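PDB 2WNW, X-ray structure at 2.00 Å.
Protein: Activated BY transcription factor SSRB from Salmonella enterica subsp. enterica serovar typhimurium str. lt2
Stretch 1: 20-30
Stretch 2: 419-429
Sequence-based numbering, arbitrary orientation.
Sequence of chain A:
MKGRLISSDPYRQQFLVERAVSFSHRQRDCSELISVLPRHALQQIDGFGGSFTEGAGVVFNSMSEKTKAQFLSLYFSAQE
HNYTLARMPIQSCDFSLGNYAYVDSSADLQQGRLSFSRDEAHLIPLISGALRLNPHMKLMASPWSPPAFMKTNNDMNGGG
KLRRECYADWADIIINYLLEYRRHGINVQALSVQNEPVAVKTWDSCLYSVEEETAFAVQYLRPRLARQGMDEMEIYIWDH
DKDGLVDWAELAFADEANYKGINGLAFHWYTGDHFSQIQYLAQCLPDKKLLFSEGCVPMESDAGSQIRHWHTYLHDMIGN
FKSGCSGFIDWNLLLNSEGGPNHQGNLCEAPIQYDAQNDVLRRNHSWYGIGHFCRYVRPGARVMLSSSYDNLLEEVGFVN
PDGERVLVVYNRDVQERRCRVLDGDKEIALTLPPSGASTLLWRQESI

Stretch 1 (20-30) AVSFSHRQRDC
Stretch 2 419-429: CRVLDGDKEIA

Stretch 2 is a β hairpin: strand 419-423 runs into a type II' turn from Asp423 to Lys426 and returns as strand 426-429. Gly424 takes phi/psi 69/-122, a positive phi that favours glycine, and Asp425 follows at -99/15. The hairpin is closed by Asp423 N to Lys426 O (2.8 Å) and Lys426 N to Asp423 O (3.1 Å), then by Val421 N to Ile428 O (3.0 Å) and Ile428 N to Val421 O (3.1 Å). Stretch 1 lies antiparallel to the returning strand. It is extended from Ala20 to Gln27, with strands at 20-22 and 24-25, turns at Arg28 (-62/-39) and extends again at Asp29 (-53/142). Ser24 pairs with Glu427 (CA-CA 5.4 Å) through two hydrogen bonds, Ser24 N to Glu427 O and Glu427 N to Ser24 O, both 2.8 Å. His25 faces Lys426 as a non-hydrogen-bonded pair (CA-CA 4.7 Å), and Arg26 N reaches Asp425 O at 2.8 Å, extending the ladder to the turn. Between these bonds, Lys426 CA approaches Ser24 O at 3.3 Å in a CA-H...O contact.

The apolar contact lies where Phe23 CA is 4.8 Å from Ile428 CA. Phe23 (chi1 m, chi2 -103°) receives Ile428 CG2 over one ring face, 4.1 Å from the ring centroid, a CH-pi contact; Val421 O lies at the ring edge, 4.2 Å from Phe23 CE1. Ile428 is tt, so its extended CD1 meets Val21 CG2 (chi1 m) at 3.6 Å.

Beyond the strand pairing, the contact becomes polar. Glu427 (p, t, chi3 64°) sends its carboxylate to Gln27: Gln27 N donates to Glu427 OE1 at 2.8 Å, and Gln27 NE2 (chi1 m, chi2 t, chi3 64°) lies 2.8 Å from Glu427 OE2, whose position is less certain. Arg420 NH1 forms a salt bridge with Glu427 OE1 (2.8 Å), balancing the acid's charge. Arg420 (m, t, m, chi4 146°) also binds Asp29 (chi1 t, chi2 73°): its NH2 donates to Asp29 O at 2.6 Å and forms a salt bridge with Asp29 OD2 at 2.8 Å. One guanidinium thus joins acidic groups from both stretches.

Arg26 (p, t, m, chi4 170°) lays its guanidinium face against Leu422 CD2, which is 3.6 Å from Arg26 CB. Its NE donates to Gln27 O (2.8 Å) and its NH2 to Asp29 O (3.0 Å), bracing the loop. A water accepts from Arg26 NH1 (3.3 Å) and donates to Gly424 O (2.7 Å), linking this side chain to the turn.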

# COMPACT_ATOMS: atom_id res chain seq x y z
N ALA A 20 0.65 9.69 29.93
CA ALA A 20 0.15 10.92 29.33
C ALA A 20 1.24 11.57 28.50
O ALA A 20 2.41 11.56 28.87
CB ALA A 20 -0.31 11.88 30.43
N VAL A 21 0.86 12.13 27.36
CA VAL A 21 1.81 12.79 26.48
C VAL A 21 1.17 14.04 25.90
O VAL A 21 -0.05 14.22 25.97
CB VAL A 21 2.23 11.87 25.30
CG1 VAL A 21 2.90 10.61 25.83
CG2 VAL A 21 1.02 11.51 24.46
N SER A 22 1.99 14.92 25.33
CA SER A 22 1.47 16.13 24.73
C SER A 22 2.19 16.42 23.42
O SER A 22 3.38 16.11 23.27
CB SER A 22 1.61 17.32 25.68
OG SER A 22 2.96 17.69 25.86
N PHE A 23 1.46 16.99 22.48
CA PHE A 23 2.01 17.36 21.19
C PHE A 23 2.71 18.70 21.38
O PHE A 23 2.51 19.37 22.40
CB PHE A 23 0.90 17.54 20.15
CG PHE A 23 0.30 16.26 19.65
CD1 PHE A 23 0.64 15.77 18.38
CD2 PHE A 23 -0.63 15.55 20.40
CE1 PHE A 23 0.06 14.61 17.88
CE2 PHE A 23 -1.22 14.39 19.91
CZ PHE A 23 -0.87 13.91 18.64
N SER A 24 3.52 19.09 20.40
CA SER A 24 4.24 20.35 20.42
C SER A 24 4.03 20.98 19.06
O SER A 24 3.60 20.30 18.12
CB SER A 24 5.73 20.12 20.65
OG SER A 24 5.97 19.50 21.90
N HIS A 25 4.31 22.28 18.93
CA HIS A 25 4.17 22.94 17.64
C HIS A 25 5.17 22.23 16.74
O HIS A 25 6.30 21.96 17.17
CB HIS A 25 4.53 24.42 17.74
CG HIS A 25 4.32 25.18 16.47
ND1 HIS A 25 3.07 25.43 15.94
CD2 HIS A 25 5.21 25.71 15.59
CE1 HIS A 25 3.20 26.07 14.80
NE2 HIS A 25 4.49 26.25 14.56
N ARG A 26 4.78 21.91 15.51
CA ARG A 26 5.68 21.20 14.61
C ARG A 26 6.95 21.96 14.25
O ARG A 26 6.98 23.19 14.25
CB ARG A 26 4.96 20.82 13.32
CG ARG A 26 4.74 21.97 12.35
CD ARG A 26 4.61 21.45 10.92
NE ARG A 26 5.85 20.81 10.47
CZ ARG A 26 5.97 20.11 9.35
NH1 ARG A 26 4.93 19.95 8.54
NH2 ARG A 26 7.14 19.55 9.04
N GLN A 27 8.00 21.20 13.96
CA GLN A 27 9.28 21.77 13.56
C GLN A 27 9.21 21.89 12.05
O GLN A 27 8.45 21.16 11.40
CB GLN A 27 10.42 20.83 13.94
CG GLN A 27 10.41 20.37 15.38
CD GLN A 27 11.46 19.32 15.66
OE1 GLN A 27 12.66 19.58 15.55
NE2 GLN A 27 11.02 18.11 16.01
N ARG A 28 9.99 22.80 11.48
CA ARG A 28 9.99 23.00 10.04
C ARG A 28 10.44 21.76 9.26
O ARG A 28 9.89 21.45 8.21
CB ARG A 28 10.88 24.20 9.66
CG ARG A 28 10.17 25.55 9.74
CD ARG A 28 11.06 26.68 9.23
NE ARG A 28 11.83 27.30 10.30
CZ ARG A 28 11.35 28.22 11.14
NH1 ARG A 28 10.08 28.62 11.03
NH2 ARG A 28 12.12 28.74 12.09
N ASP A 29 11.44 21.06 9.78
CA ASP A 29 11.95 19.86 9.12
C ASP A 29 10.82 18.88 8.83
O ASP A 29 9.91 18.72 9.64
CB ASP A 29 13.00 19.16 10.00
CG ASP A 29 13.40 17.81 9.45
OD1 ASP A 29 14.13 17.77 8.44
OD2 ASP A 29 12.99 16.78 10.02
N CYS A 30 10.89 18.21 7.68
CA CYS A 30 9.86 17.25 7.29
C CYS A 30 10.33 15.80 7.21
O CYS A 30 9.71 14.98 6.54
CB CYS A 30 9.26 17.65 5.94
SG CYS A 30 8.31 19.19 5.97
N CYS A 419 10.11 8.36 14.83
CA CYS A 419 9.14 8.94 13.92
C CYS A 419 8.48 10.11 14.61
O CYS A 419 8.50 10.22 15.84
CB CYS A 419 8.09 7.91 13.51
SG CYS A 419 6.97 7.37 14.82
N ARG A 420 7.93 11.01 13.82
CA ARG A 420 7.23 12.15 14.36
C ARG A 420 5.81 12.11 13.83
O ARG A 420 5.60 12.25 12.63
CB ARG A 420 7.89 13.46 13.93
CG ARG A 420 9.20 13.78 14.64
CD ARG A 420 9.62 15.21 14.32
NE ARG A 420 10.06 15.35 12.94
CZ ARG A 420 9.88 16.43 12.20
NH1 ARG A 420 9.25 17.49 12.69
NH2 ARG A 420 10.34 16.47 10.96
N VAL A 421 4.85 11.87 14.71
CA VAL A 421 3.46 11.85 14.29
C VAL A 421 3.10 13.31 14.06
O VAL A 421 3.14 14.12 15.00
CB VAL A 421 2.54 11.25 15.37
CG1 VAL A 421 1.09 11.30 14.91
CG2 VAL A 421 2.96 9.81 15.65
N LEU A 422 2.77 13.64 12.82
CA LEU A 422 2.45 15.01 12.45
C LEU A 422 0.98 15.18 12.10
O LEU A 422 0.49 14.59 11.15
CB LEU A 422 3.35 15.42 11.28
CG LEU A 422 3.45 16.87 10.77
CD1 LEU A 422 2.27 17.20 9.90
CD2 LEU A 422 3.58 17.82 11.94
N ASP A 423 0.28 15.98 12.90
CA ASP A 423 -1.14 16.26 12.71
C ASP A 423 -1.30 17.77 12.53
O ASP A 423 -1.42 18.51 13.51
CB ASP A 423 -1.94 15.79 13.92
CG ASP A 423 -3.42 16.12 13.81
OD1 ASP A 423 -4.14 15.89 14.81
OD2 ASP A 423 -3.86 16.58 12.75
N GLY A 424 -1.31 18.22 11.28
CA GLY A 424 -1.46 19.64 11.02
C GLY A 424 -0.21 20.39 11.47
O GLY A 424 0.89 20.08 11.01
N ASP A 425 -0.38 21.35 12.37
CA ASP A 425 0.76 22.13 12.85
C ASP A 425 1.27 21.62 14.20
O ASP A 425 2.04 22.29 14.88
CB ASP A 425 0.37 23.61 12.97
CG ASP A 425 -0.56 23.89 14.13
OD1 ASP A 425 -1.34 22.99 14.51
OD2 ASP A 425 -0.52 25.02 14.66
N LYS A 426 0.84 20.41 14.57
CA LYS A 426 1.25 19.80 15.83
C LYS A 426 1.96 18.47 15.58
O LYS A 426 1.64 17.76 14.62
CB LYS A 426 0.02 19.55 16.71
CG LYS A 426 -0.77 20.80 17.07
CD LYS A 426 0.03 21.72 17.97
CE LYS A 426 -0.86 22.77 18.64
NZ LYS A 426 -1.61 23.58 17.64
N GLU A 427 2.92 18.13 16.44
CA GLU A 427 3.65 16.88 16.30
C GLU A 427 4.06 16.31 17.65
O GLU A 427 4.08 17.01 18.66
CB GLU A 427 4.92 17.09 15.46
CG GLU A 427 6.06 17.74 16.24
CD GLU A 427 7.35 17.84 15.45
OE1 GLU A 427 7.36 18.55 14.42
OE2 GLU A 427 8.35 17.21 15.85
N ILE A 428 4.39 15.02 17.65
CA ILE A 428 4.86 14.35 18.84
C ILE A 428 5.88 13.31 18.37
O ILE A 428 5.57 12.47 17.52
CB ILE A 428 3.72 13.67 19.64
CG1 ILE A 428 4.31 12.99 20.89
CG2 ILE A 428 2.98 12.66 18.77
CD1 ILE A 428 3.27 12.47 21.86
N ALA A 429 7.08 13.39 18.91
CA ALA A 429 8.16 12.48 18.55
C ALA A 429 8.06 11.17 19.32
O ALA A 429 7.93 11.17 20.54
CB ALA A 429 9.51 13.14 18.82
O HOH W 1 1.65 19.85 8.45